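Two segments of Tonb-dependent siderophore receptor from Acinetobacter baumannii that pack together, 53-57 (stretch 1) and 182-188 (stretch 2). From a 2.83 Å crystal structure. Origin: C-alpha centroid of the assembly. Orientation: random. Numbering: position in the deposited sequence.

Stretch 1 (53-57) PVRND
Stretch 2 182-188: EGSSNRV

Two arginines, one from each stretch, reach across to backbone carbonyls, and the contact is built on that rule. Stretch 1 is irregular: Val-54 is extended (phi/psi -87/155), Arg-55 turns to -78/-47, and Asn-56 follows at -158/-65. Stretch 2 is loop until Ser-185, where a strand begins and runs on past Val-188. In register, the CA atoms of Arg-55 and Ser-185 lie 6.9 Å apart and those of Asn-56 and Arg-187 7.8 Å.

The hydrogen bonds both come from Arg-187. Its CB points toward stretch 1, and chi angles of -71° (m), -164° (t), -87° (m) and 96° bring the guanidinium edge to two successive carbonyls: Arg-187 NH2 donates to Val-54 O at 2.7 Å (162° at the hydrogen), and Arg-187 NE donates to Arg-55 O at 3.1 Å (152°). Arginine suits this site because the N-H groups of NE and NH2 point the same way from one edge of a planar group, so one side chain can serve both oxygens, which lie near its plane.

The second polar approach runs the other way. Arg-55 CB points away, yet chi1 -154° (t), chi2 168° (t), chi3 71° (p) and chi4 122° bring its end back, setting NH1 3.0 Å from Gly-183 O, which lies near the guanidinium plane at its edge. Gly-183, at -76/134, is buried and presents only backbone here.

Packing fills the space between. Ser-185, buried and pointing toward stretch 1 with chi1 169° (t), sets OG 3.7 Å from Arg-55 CG; its small side chain lies against the aliphatic part of Arg-55. Asn-186 points away and Arg-187 toward again, the alternation expected of a strand. The stretches bury 263 Å² in total, with Arg-55 and Arg-187 covered most, at 82 and 70 Å².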

# COMPACT_ATOMS: atom_id res chain seq x y z
N PRO A 53 -2.08 -17.46 -10.89
CA PRO A 53 -2.22 -16.21 -11.66
C PRO A 53 -2.98 -15.14 -10.92
O PRO A 53 -3.98 -15.41 -10.28
CB PRO A 53 -3.03 -16.65 -12.89
CG PRO A 53 -2.71 -18.09 -13.07
CD PRO A 53 -2.37 -18.64 -11.71
N VAL A 54 -2.49 -13.92 -11.00
CA VAL A 54 -3.19 -12.76 -10.47
C VAL A 54 -4.15 -12.22 -11.54
O VAL A 54 -3.93 -12.41 -12.74
CB VAL A 54 -2.15 -11.69 -10.09
CG1 VAL A 54 -2.79 -10.33 -9.81
CG2 VAL A 54 -1.31 -12.17 -8.91
N ARG A 55 -5.20 -11.52 -11.13
CA ARG A 55 -6.14 -10.94 -12.08
C ARG A 55 -5.54 -9.66 -12.67
O ARG A 55 -5.56 -9.44 -13.91
CB ARG A 55 -7.46 -10.64 -11.37
CG ARG A 55 -8.66 -10.62 -12.29
CD ARG A 55 -10.00 -10.60 -11.55
NE ARG A 55 -10.27 -9.32 -10.89
CZ ARG A 55 -11.34 -8.55 -11.11
NH1 ARG A 55 -12.27 -8.94 -12.00
NH2 ARG A 55 -11.50 -7.41 -10.44
N ASN A 56 -4.99 -8.82 -11.79
CA ASN A 56 -4.34 -7.57 -12.22
C ASN A 56 -3.36 -7.09 -11.15
O ASN A 56 -2.15 -7.05 -11.36
CB ASN A 56 -5.40 -6.48 -12.49
CG ASN A 56 -4.79 -5.20 -13.01
OD1 ASN A 56 -3.68 -5.19 -13.53
ND2 ASN A 56 -5.52 -4.10 -12.87
N ASP A 57 -3.91 -6.73 -9.99
CA ASP A 57 -3.13 -6.21 -8.88
C ASP A 57 -2.50 -7.38 -8.08
O ASP A 57 -3.20 -8.28 -7.63
CB ASP A 57 -4.03 -5.35 -7.98
CG ASP A 57 -3.26 -4.52 -7.00
OD1 ASP A 57 -2.37 -5.08 -6.32
OD2 ASP A 57 -3.49 -3.28 -6.92
N GLU A 182 -20.43 -9.23 -11.92
CA GLU A 182 -19.02 -9.03 -11.59
C GLU A 182 -18.21 -8.89 -12.90
O GLU A 182 -18.52 -9.52 -13.93
CB GLU A 182 -18.52 -10.18 -10.69
CG GLU A 182 -19.05 -10.08 -9.26
CD GLU A 182 -18.66 -11.26 -8.38
OE1 GLU A 182 -18.29 -12.32 -8.94
OE2 GLU A 182 -18.72 -11.12 -7.12
N GLY A 183 -17.20 -8.02 -12.87
CA GLY A 183 -16.43 -7.71 -14.09
C GLY A 183 -15.43 -8.79 -14.51
O GLY A 183 -14.67 -9.31 -13.70
N SER A 184 -15.41 -9.13 -15.79
CA SER A 184 -14.38 -10.01 -16.30
C SER A 184 -13.16 -9.16 -16.57
O SER A 184 -13.24 -7.94 -16.55
CB SER A 184 -14.84 -10.76 -17.56
OG SER A 184 -15.92 -10.10 -18.18
N SER A 185 -12.02 -9.81 -16.78
CA SER A 185 -10.73 -9.09 -16.83
C SER A 185 -9.84 -9.71 -17.91
O SER A 185 -9.94 -10.93 -18.17
CB SER A 185 -10.03 -9.14 -15.45
OG SER A 185 -8.68 -8.69 -15.49
N ASN A 186 -8.99 -8.89 -18.53
CA ASN A 186 -8.12 -9.34 -19.62
C ASN A 186 -6.77 -8.65 -19.72
O ASN A 186 -6.69 -7.43 -19.75
CB ASN A 186 -8.85 -9.19 -20.93
CG ASN A 186 -10.06 -10.09 -21.00
OD1 ASN A 186 -9.95 -11.33 -20.92
ND2 ASN A 186 -11.24 -9.48 -21.12
N ARG A 187 -5.71 -9.46 -19.82
CA ARG A 187 -4.36 -8.96 -19.94
C ARG A 187 -3.65 -9.50 -21.13
O ARG A 187 -3.96 -10.59 -21.61
CB ARG A 187 -3.55 -9.39 -18.74
CG ARG A 187 -3.94 -8.69 -17.48
CD ARG A 187 -2.88 -8.86 -16.41
NE ARG A 187 -3.05 -10.08 -15.62
CZ ARG A 187 -2.40 -11.21 -15.85
NH1 ARG A 187 -1.58 -11.33 -16.89
NH2 ARG A 187 -2.58 -12.25 -15.05
N VAL A 188 -2.68 -8.74 -21.60
CA VAL A 188 -1.68 -9.19 -22.54
C VAL A 188 -0.47 -8.34 -22.24
O VAL A 188 -0.60 -7.18 -21.83
CB VAL A 188 -2.10 -9.00 -24.03
CG1 VAL A 188 -2.44 -7.54 -24.36
CG2 VAL A 188 -1.00 -9.49 -24.97